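Long-range contacts in endo-beta-mannanase (Rhizomucor miehei, PDB 4QP0), which probably hydrolyses internal beta-1,4-mannosidic linkages at random in mannans, galactomannans and glucomannans: residues W170-E175 with V215-E220; G253-Y258 with K287-E292; E22-Y27 with D321-I326. All blocks are in the same frame, centred on the assembly; numbering follows the deposited sequence.

Interaction 1 of 3, residues W170-E175 with V215-E220; sequences WEIANE and VAVGDE
Neighbouring parallel strands of the TIM barrel meet here, Trp170 pairing with Val215 and Glu171 with Ala216, before the two segments leave the sheet side by side. Trp170 O takes the amide of Ala216 N at 2.9 Å in an almost straight bond, and Ala216 O in turn accepts Ile172 N. Where regular strand geometry stops, the pairing carries on: Ala173 N reaches Val217 O at 3.2 Å, and Glu175 N meets Gly218 O at 3.1 Å. Gly218 has a positive phi of 95° and no side chain. Glu171 CG lies anti to its own carbonyl carbon (chi1 -57°) and the chain runs on extended, which carries the carboxylate against the glycine backbone, OE1 being 3.5 Å from Gly218 CA; the same OE1 forms a salt bridge with Arg53. On the outer side, Ile172 CD1 approaches Val217 CG2 at 4.3 Å beneath helix 192-209. At the far end Glu175 and Glu220 cross at about a right angle with their carboxylates stacked, the planes 22° apart, and Glu175 OE1 lies 3.7 Å from Glu220 OE2. Other partners hold this like-charged pair: Arg177 forms a salt bridge with Glu220, while Trp111 and His256 bond the two oxygens of Glu175. An Asn-Glu pair placed just after the fourth barrel strand, as Asn174 and Glu175 are, is typical of the active-site end of family 5 glycoside hydrolases.

Interaction 2 of 3, residues G253-Y258 with K287-E292; sequences GTFHLY and KPVIME
Strands 253-257 and 289-292 run parallel with their axes 4.7 Å apart and inclined by 30°, pairing Gly253 with Val289, Thr254 with Ile290 and Phe255 with Met291. They are the sixth and seventh strands of the TIM barrel, joined by a beta-alpha-beta crossover through helix 270-284. Gly253 N bonds to Pro288 O, Ile290 N to Gly253 O and Phe255 N to Ile290 O, and the run ends with a more bent bond from Glu292 N to Phe255 O at 3.0 Å, next to an inverse gamma turn centred on Met291. On the helix-facing side, Phe255 lays one ring face against Met291, whose CB sits 3.9 Å from the centroid in a CH-pi contact. Val289 CG1 meets the edge of that ring, 3.5 Å from Phe255 CD2. Met291 CG is anti to the backbone N (chi1 180°), which brings SD into an oblique Met-aromatic contact. Inside the barrel, Thr254 CG2 packs 3.4 Å from Ile290 CG2 and also touches the Glu292 carboxylate, which has a salt bridge to Arg53. His256, whose ND1 is bonded to Glu175, turns its other nitrogen to Glu292: NE2 donates to Glu292 OE2 at 2.9 Å, in the imidazole plane and on the anti side of the carboxylate.

Interaction 3 of 3, residues E22-Y27 with D321-I326; sequences EGTNAY and DAFWQI
Phe323 O is gripped by both nitrogens of Asn25, though each bond is weak: the backbone N stands 3.1 Å from it and the side-chain ND2 reaches Phe323 O at 3.3 Å in a nearly straight line. These residues lie where the first and last strands of the TIM barrel close the cylinder, Glu22 pairing with Asp321, Gly23 with Ala322 and Thr24 with Phe323, all in parallel. The firm bond between the strands themselves is Gly23 N to Asp321 O, 2.7 Å long. On the outer side, Thr24 and Phe323 point the same way, and the hydroxyl OG1, anti to the backbone N (chi1 -172°), hangs over one ring face toward the rim, 3.2 Å from Phe323 CZ. Beyond the strands, Ile326 N donates to Asn25 O at 3.2 Å and more weakly to Thr24 OG1. Asn25 itself is held further, its OD1 by Arg53 and its ND2 by Glu292 O.

Trp324 and Gln325 are joined by a non-proline cis peptide, as found in many family 5 enzymes just after the eighth strand, and the Gln325 amide folds over one face of the indole. Asn25 CB touches that indole at Trp324 CE3, 3.5 Å away. The rings of Tyr27 and Trp324 are nearly parallel, their planes 5° apart, but slid so far that they barely overlap. Gln325 OE1, buried and with no polar partner in the model, meets the edge of the phenol in its plane, 3.4 Å from Tyr27 CD2.

After two short N-terminal strands the chain forms the first barrel strand, which ends within 22-27. Its partner arrives only at 321-326, so interaction 3 closes a loop of nearly three hundred residues and shuts the cylinder. Nested within that loop, in series and without crossing, lie interaction 1, tying the fourth strand to the fifth, and interaction 2, tying the sixth to the seventh. The centres of interactions 1 and 2 are about 10 Å apart and they touch, as Glu220 meets His256 through the backbone; interactions 2 and 3 also touch, since strands 289-294 and 320-323 are neighbours. Interactions 1 and 3 stay about 6 Å apart at their nearest atoms.

Interaction 1 of 3, residues W170-E175 with V215-E220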
loop_
_atom_site.group_PDB
_atom_site.type_symbol
_atom_site.label_atom_id
_atom_site.label_comp_id
_atom_site.label_asym_id
_atom_site.label_seq_id
_atom_site.Cartn_x
_atom_site.Cartn_y
_atom_site.Cartn_z
ATOM N N TRP A 170 2.350 6.068 -6.183
ATOM C CA TRP A 170 1.901 6.554 -4.871
ATOM C C TRP A 170 0.598 5.963 -4.408
ATOM O O TRP A 170 -0.331 5.791 -5.195
ATOM C CB TRP A 170 1.740 8.067 -4.913
ATOM C CG TRP A 170 2.975 8.765 -5.394
ATOM C CD1 TRP A 170 3.160 9.419 -6.603
ATOM C CD2 TRP A 170 4.259 8.876 -4.689
ATOM N NE1 TRP A 170 4.436 9.926 -6.695
ATOM C CE2 TRP A 170 5.150 9.636 -5.578
ATOM C CE3 TRP A 170 4.740 8.450 -3.455
ATOM C CZ2 TRP A 170 6.459 9.941 -5.225
ATOM C CZ3 TRP A 170 6.059 8.768 -3.104
ATOM C CH2 TRP A 170 6.899 9.495 -3.968
ATOM N N GLU A 171 0.508 5.665 -3.115
ATOM C CA GLU A 171 -0.760 5.296 -2.512
ATOM C C GLU A 171 -1.139 6.334 -1.478
ATOM O O GLU A 171 -0.316 6.712 -0.636
ATOM C CB GLU A 171 -0.676 3.920 -1.859
ATOM C CG GLU A 171 -0.242 2.818 -2.803
ATOM C CD GLU A 171 -0.713 1.457 -2.351
ATOM O OE1 GLU A 171 -0.542 1.120 -1.154
ATOM O OE2 GLU A 171 -1.267 0.733 -3.204
ATOM N N ILE A 172 -2.389 6.784 -1.550
ATOM C CA ILE A 172 -2.925 7.834 -0.667
ATOM C C ILE A 172 -2.800 7.486 0.822
ATOM O O ILE A 172 -2.172 8.220 1.589
ATOM C CB ILE A 172 -4.405 8.150 -1.000
ATOM C CG1 ILE A 172 -4.522 8.760 -2.404
ATOM C CG2 ILE A 172 -5.008 9.072 0.059
ATOM C CD1 ILE A 172 -5.927 8.753 -2.976
ATOM N N ALA A 173 -3.406 6.366 1.217
ATOM C CA ALA A 173 -3.397 5.919 2.599
ATOM C C ALA A 173 -3.573 4.411 2.691
ATOM O O ALA A 173 -4.155 3.786 1.808
ATOM C CB ALA A 173 -4.492 6.619 3.384
ATOM N N ASN A 174 -3.072 3.838 3.778
ATOM C CA ASN A 174 -3.218 2.418 4.032
ATOM C C ASN A 174 -4.578 2.098 4.647
ATOM O O ASN A 174 -4.944 2.636 5.695
ATOM C CB ASN A 174 -2.091 1.918 4.929
ATOM C CG ASN A 174 -2.115 0.427 5.103
ATOM O OD1 ASN A 174 -2.184 -0.321 4.122
ATOM N ND2 ASN A 174 -2.058 -0.027 6.352
ATOM N N GLU A 175 -5.327 1.246 3.948
ATOM C CA GLU A 175 -6.606 0.683 4.401
ATOM C C GLU A 175 -7.639 1.666 4.972
ATOM O O GLU A 175 -8.191 1.407 6.038
ATOM C CB GLU A 175 -6.352 -0.456 5.405
ATOM C CG GLU A 175 -5.435 -1.553 4.882
ATOM C CD GLU A 175 -5.281 -2.711 5.849
ATOM O OE1 GLU A 175 -5.411 -2.500 7.075
ATOM O OE2 GLU A 175 -5.022 -3.839 5.381
ATOM N N VAL A 215 -1.081 6.336 -9.478
ATOM C CA VAL A 215 -1.666 6.612 -8.177
ATOM C C VAL A 215 -2.731 5.560 -7.901
ATOM O O VAL A 215 -3.495 5.202 -8.797
ATOM C CB VAL A 215 -2.266 8.042 -8.106
ATOM C CG1 VAL A 215 -2.780 8.362 -6.706
ATOM C CG2 VAL A 215 -1.219 9.059 -8.513
ATOM N N ALA A 216 -2.746 5.054 -6.668
ATOM C CA ALA A 216 -3.817 4.192 -6.174
ATOM C C ALA A 216 -4.213 4.627 -4.766
ATOM O O ALA A 216 -3.670 5.601 -4.245
ATOM C CB ALA A 216 -3.388 2.738 -6.192
ATOM N N VAL A 217 -5.164 3.929 -4.153
ATOM C CA VAL A 217 -5.562 4.272 -2.790
ATOM C C VAL A 217 -4.732 3.513 -1.772
ATOM O O VAL A 217 -4.165 4.124 -0.867
ATOM C CB VAL A 217 -7.068 4.047 -2.540
ATOM C CG1 VAL A 217 -7.428 4.322 -1.085
ATOM C CG2 VAL A 217 -7.879 4.933 -3.464
ATOM N N GLY A 218 -4.658 2.189 -1.934
ATOM C CA GLY A 218 -4.012 1.306 -0.963
ATOM C C GLY A 218 -5.007 0.711 0.016
ATOM O O GLY A 218 -4.631 0.312 1.120
ATOM N N ASP A 219 -6.280 0.663 -0.382
ATOM C CA ASP A 219 -7.362 0.150 0.469
ATOM C C ASP A 219 -7.433 -1.365 0.450
ATOM O O ASP A 219 -6.738 -2.016 -0.335
ATOM C CB ASP A 219 -8.722 0.747 0.074
ATOM C CG ASP A 219 -9.201 0.308 -1.321
ATOM O OD1 ASP A 219 -8.480 0.538 -2.328
ATOM O OD2 ASP A 219 -10.330 -0.239 -1.415
ATOM N N GLU A 220 -8.289 -1.916 1.309
ATOM C CA GLU A 220 -8.479 -3.361 1.408
ATOM C C GLU A 220 -9.315 -3.919 0.257
ATOM O O GLU A 220 -9.336 -5.141 0.030
ATOM C CB GLU A 220 -9.104 -3.730 2.755
ATOM C CG GLU A 220 -8.136 -3.621 3.917
ATOM C CD GLU A 220 -8.813 -3.235 5.219
ATOM O OE1 GLU A 220 -9.454 -2.153 5.283
ATOM O OE2 GLU A 220 -8.688 -4.013 6.190
#

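Interaction 2 of 3, residues G253-Y258 with K287-E292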
loop_
_atom_site.group_PDB
_atom_site.type_symbol
_atom_site.label_atom_id
_atom_site.label_comp_id
_atom_site.label_asym_id
_atom_site.label_seq_id
_atom_site.Cartn_x
_atom_site.Cartn_y
_atom_site.Cartn_z
ATOM N N GLY A 253 -6.336 -0.297 -9.058
ATOM C CA GLY A 253 -7.072 -0.610 -7.840
ATOM C C GLY A 253 -6.301 -1.553 -6.938
ATOM O O GLY A 253 -5.507 -2.385 -7.406
ATOM N N THR A 254 -6.539 -1.422 -5.640
ATOM C CA THR A 254 -5.867 -2.255 -4.662
ATOM C C THR A 254 -6.867 -2.952 -3.766
ATOM O O THR A 254 -7.886 -2.373 -3.383
ATOM C CB THR A 254 -4.934 -1.421 -3.773
ATOM O OG1 THR A 254 -5.589 -0.189 -3.446
ATOM C CG2 THR A 254 -3.644 -1.111 -4.502
ATOM N N PHE A 255 -6.562 -4.202 -3.447
ATOM C CA PHE A 255 -7.284 -4.940 -2.428
ATOM C C PHE A 255 -6.380 -5.862 -1.589
ATOM O O PHE A 255 -5.295 -6.281 -2.015
ATOM C CB PHE A 255 -8.491 -5.680 -3.021
ATOM C CG PHE A 255 -8.152 -6.950 -3.762
ATOM C CD1 PHE A 255 -8.392 -8.188 -3.181
ATOM C CD2 PHE A 255 -7.635 -6.911 -5.053
ATOM C CE1 PHE A 255 -8.111 -9.365 -3.861
ATOM C CE2 PHE A 255 -7.349 -8.089 -5.742
ATOM C CZ PHE A 255 -7.596 -9.314 -5.146
ATOM N N HIS A 256 -6.842 -6.144 -0.378
ATOM C CA HIS A 256 -6.102 -6.937 0.584
ATOM C C HIS A 256 -6.876 -8.182 0.871
ATOM O O HIS A 256 -8.077 -8.241 0.615
ATOM C CB HIS A 256 -5.895 -6.134 1.865
ATOM C CG HIS A 256 -5.107 -4.858 1.666
ATOM N ND1 HIS A 256 -4.447 -4.253 2.667
ATOM C CD2 HIS A 256 -4.872 -4.093 0.525
ATOM C CE1 HIS A 256 -3.835 -3.150 2.195
ATOM N NE2 HIS A 256 -4.099 -3.053 0.887
ATOM N N LEU A 257 -6.193 -9.193 1.395
ATOM C CA LEU A 257 -6.836 -10.447 1.778
ATOM C C LEU A 257 -6.384 -10.918 3.158
ATOM O O LEU A 257 -5.229 -11.296 3.350
ATOM C CB LEU A 257 -6.606 -11.526 0.711
ATOM C CG LEU A 257 -7.190 -12.930 0.949
ATOM C CD1 LEU A 257 -8.687 -12.869 1.233
ATOM C CD2 LEU A 257 -6.903 -13.842 -0.237
ATOM N N TYR A 258 -7.315 -10.872 4.113
ATOM C CA TYR A 258 -7.091 -11.344 5.482
ATOM C C TYR A 258 -8.328 -12.072 6.020
ATOM O O TYR A 258 -9.146 -11.472 6.741
ATOM C CB TYR A 258 -6.697 -10.177 6.403
ATOM C CG TYR A 258 -5.321 -9.614 6.115
ATOM C CD1 TYR A 258 -4.171 -10.281 6.543
ATOM C CD2 TYR A 258 -5.169 -8.427 5.401
ATOM C CE1 TYR A 258 -2.910 -9.782 6.276
ATOM C CE2 TYR A 258 -3.912 -7.917 5.135
ATOM C CZ TYR A 258 -2.784 -8.599 5.574
ATOM O OH TYR A 258 -1.522 -8.096 5.310
ATOM N N LYS A 287 -8.861 -1.300 -15.859
ATOM C CA LYS A 287 -7.741 -0.866 -15.015
ATOM C C LYS A 287 -7.149 -2.044 -14.265
ATOM O O LYS A 287 -7.895 -2.909 -13.796
ATOM C CB LYS A 287 -8.191 0.157 -13.980
ATOM C CG LYS A 287 -8.603 1.484 -14.555
ATOM C CD LYS A 287 -8.759 2.514 -13.463
ATOM C CE LYS A 287 -9.247 3.810 -14.079
ATOM N NZ LYS A 287 -9.327 4.902 -13.076
ATOM N N PRO A 288 -5.809 -2.069 -14.121
ATOM C CA PRO A 288 -5.185 -3.142 -13.365
ATOM C C PRO A 288 -5.610 -3.076 -11.907
ATOM O O PRO A 288 -5.883 -1.983 -11.370
ATOM C CB PRO A 288 -3.686 -2.835 -13.476
ATOM C CG PRO A 288 -3.565 -1.877 -14.603
ATOM C CD PRO A 288 -4.814 -1.063 -14.533
ATOM N N VAL A 289 -5.700 -4.253 -11.298
ATOM C CA VAL A 289 -5.964 -4.383 -9.878
ATOM C C VAL A 289 -4.839 -5.235 -9.296
ATOM O O VAL A 289 -4.283 -6.103 -9.978
ATOM C CB VAL A 289 -7.364 -4.982 -9.608
ATOM C CG1 VAL A 289 -7.609 -5.150 -8.119
ATOM C CG2 VAL A 289 -8.444 -4.082 -10.191
ATOM N N ILE A 290 -4.485 -4.944 -8.048
ATOM C CA ILE A 290 -3.414 -5.647 -7.366
ATOM C C ILE A 290 -3.872 -6.066 -5.972
ATOM O O ILE A 290 -4.383 -5.250 -5.192
ATOM C CB ILE A 290 -2.117 -4.793 -7.318
ATOM C CG1 ILE A 290 -0.945 -5.586 -6.721
ATOM C CG2 ILE A 290 -2.343 -3.469 -6.592
ATOM C CD1 ILE A 290 0.325 -4.778 -6.533
ATOM N N MET A 291 -3.729 -7.357 -5.683
ATOM C CA MET A 291 -3.915 -7.869 -4.334
ATOM C C MET A 291 -2.616 -7.569 -3.620
ATOM O O MET A 291 -1.695 -8.386 -3.590
ATOM C CB MET A 291 -4.210 -9.365 -4.336
ATOM C CG MET A 291 -4.412 -9.953 -2.949
ATOM S SD MET A 291 -5.231 -11.553 -3.000
ATOM C CE MET A 291 -3.960 -12.620 -3.690
ATOM N N GLU A 292 -2.533 -6.364 -3.070
ATOM C CA GLU A 292 -1.243 -5.849 -2.638
ATOM C C GLU A 292 -0.889 -6.269 -1.223
ATOM O O GLU A 292 0.253 -6.094 -0.799
ATOM C CB GLU A 292 -1.215 -4.335 -2.768
ATOM C CG GLU A 292 -2.303 -3.639 -1.969
ATOM C CD GLU A 292 -2.009 -2.174 -1.816
ATOM O OE1 GLU A 292 -1.022 -1.728 -2.435
ATOM O OE2 GLU A 292 -2.752 -1.473 -1.088
#

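Interaction 3 of 3, residues E22-Y27 with D321-I326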
loop_
_atom_site.group_PDB
_atom_site.type_symbol
_atom_site.label_atom_id
_atom_site.label_comp_id
_atom_site.label_asym_id
_atom_site.label_seq_id
_atom_site.Cartn_x
_atom_site.Cartn_y
_atom_site.Cartn_z
ATOM N N GLU A 22 4.633 -10.947 -8.791
ATOM C CA GLU A 22 4.388 -11.082 -7.366
ATOM C C GLU A 22 5.341 -10.112 -6.679
ATOM O O GLU A 22 6.539 -10.126 -6.944
ATOM C CB GLU A 22 4.626 -12.513 -6.879
ATOM C CG GLU A 22 4.438 -12.686 -5.377
ATOM C CD GLU A 22 4.895 -14.042 -4.876
ATOM O OE1 GLU A 22 5.088 -14.954 -5.709
ATOM O OE2 GLU A 22 5.064 -14.204 -3.646
ATOM N N GLY A 23 4.805 -9.246 -5.829
ATOM C CA GLY A 23 5.630 -8.331 -5.060
ATOM C C GLY A 23 5.586 -8.726 -3.603
ATOM O O GLY A 23 5.090 -9.794 -3.275
ATOM N N THR A 24 6.098 -7.867 -2.726
ATOM C CA THR A 24 6.017 -8.122 -1.291
ATOM C C THR A 24 5.834 -6.834 -0.488
ATOM O O THR A 24 5.872 -5.742 -1.047
ATOM C CB THR A 24 7.228 -8.932 -0.772
ATOM O OG1 THR A 24 6.993 -9.314 0.587
ATOM C CG2 THR A 24 8.522 -8.129 -0.850
ATOM N N ASN A 25 5.596 -6.982 0.815
ATOM C CA ASN A 25 5.541 -5.853 1.735
ATOM C C ASN A 25 6.725 -5.865 2.688
ATOM O O ASN A 25 7.239 -6.937 3.045
ATOM C CB ASN A 25 4.248 -5.856 2.550
ATOM C CG ASN A 25 3.054 -5.359 1.763
ATOM O OD1 ASN A 25 2.635 -4.208 1.911
ATOM N ND2 ASN A 25 2.495 -6.226 0.921
ATOM N N ALA A 26 7.159 -4.662 3.065
ATOM C CA ALA A 26 8.166 -4.439 4.099
ATOM C C ALA A 26 7.995 -3.016 4.617
ATOM O O ALA A 26 8.851 -2.151 4.400
ATOM C CB ALA A 26 9.576 -4.662 3.563
ATOM N N TYR A 27 6.874 -2.788 5.297
ATOM C CA TYR A 27 6.537 -1.491 5.878
ATOM C C TYR A 27 7.690 -0.911 6.703
ATOM O O TYR A 27 7.835 0.315 6.817
ATOM C CB TYR A 27 5.282 -1.628 6.755
ATOM C CG TYR A 27 5.553 -2.144 8.155
ATOM C CD1 TYR A 27 5.786 -1.259 9.209
ATOM C CD2 TYR A 27 5.586 -3.517 8.427
ATOM C CE1 TYR A 27 6.044 -1.722 10.489
ATOM C CE2 TYR A 27 5.836 -3.990 9.710
ATOM C CZ TYR A 27 6.067 -3.087 10.738
ATOM O OH TYR A 27 6.322 -3.528 12.020
ATOM N N ASP A 321 0.111 -9.294 -7.451
ATOM C CA ASP A 321 -0.196 -9.505 -6.044
ATOM C C ASP A 321 1.064 -9.342 -5.213
ATOM O O ASP A 321 2.167 -9.589 -5.698
ATOM C CB ASP A 321 -0.758 -10.905 -5.837
ATOM C CG ASP A 321 0.183 -11.982 -6.349
ATOM O OD1 ASP A 321 1.006 -12.487 -5.551
ATOM O OD2 ASP A 321 0.120 -12.290 -7.557
ATOM N N ALA A 322 0.897 -8.927 -3.963
ATOM C CA ALA A 322 2.025 -8.748 -3.049
ATOM C C ALA A 322 1.672 -9.311 -1.683
ATOM O O ALA A 322 0.674 -8.905 -1.069
ATOM C CB ALA A 322 2.409 -7.276 -2.944
ATOM N N PHE A 323 2.480 -10.260 -1.220
ATOM C CA PHE A 323 2.211 -10.928 0.043
ATOM C C PHE A 323 2.730 -10.128 1.212
ATOM O O PHE A 323 3.671 -9.340 1.082
ATOM C CB PHE A 323 2.796 -12.347 0.080
ATOM C CG PHE A 323 4.283 -12.394 0.280
ATOM C CD1 PHE A 323 4.829 -12.392 1.556
ATOM C CD2 PHE A 323 5.135 -12.468 -0.808
ATOM C CE1 PHE A 323 6.200 -12.448 1.739
ATOM C CE2 PHE A 323 6.510 -12.532 -0.637
ATOM C CZ PHE A 323 7.043 -12.521 0.641
ATOM N N TRP A 324 2.101 -10.356 2.354
ATOM C CA TRP A 324 2.521 -9.762 3.597
ATOM C C TRP A 324 2.982 -10.887 4.484
ATOM O O TRP A 324 2.186 -11.759 4.824
ATOM C CB TRP A 324 1.360 -8.987 4.216
ATOM C CG TRP A 324 1.672 -8.366 5.553
ATOM C CD1 TRP A 324 1.817 -9.017 6.769
ATOM C CD2 TRP A 324 1.861 -6.933 5.864
ATOM N NE1 TRP A 324 2.089 -8.123 7.773
ATOM C CE2 TRP A 324 2.135 -6.857 7.296
ATOM C CE3 TRP A 324 1.845 -5.759 5.123
ATOM C CZ2 TRP A 324 2.379 -5.644 7.942
ATOM C CZ3 TRP A 324 2.091 -4.544 5.779
ATOM C CH2 TRP A 324 2.346 -4.491 7.157
ATOM N N GLN A 325 4.261 -10.909 4.866
ATOM C CA GLN A 325 5.266 -9.915 4.476
ATOM C C GLN A 325 6.640 -10.558 4.536
ATOM O O GLN A 325 6.827 -11.546 5.247
ATOM C CB GLN A 325 5.236 -8.708 5.414
ATOM C CG GLN A 325 5.608 -9.016 6.858
ATOM C CD GLN A 325 5.526 -7.783 7.742
ATOM O OE1 GLN A 325 5.830 -6.670 7.312
ATOM N NE2 GLN A 325 5.121 -7.981 8.985
ATOM N N ILE A 326 7.600 -10.004 3.802
ATOM C CA ILE A 326 8.970 -10.512 3.882
ATOM C C ILE A 326 9.644 -10.125 5.209
ATOM O O ILE A 326 9.409 -9.042 5.753
ATOM C CB ILE A 326 9.831 -10.115 2.653
ATOM C CG1 ILE A 326 11.093 -11.000 2.571
ATOM C CG2 ILE A 326 10.158 -8.627 2.661
ATOM C CD1 ILE A 326 11.977 -10.738 1.368
HETATM O O HOH W 1 5.610 -6.847 12.191
#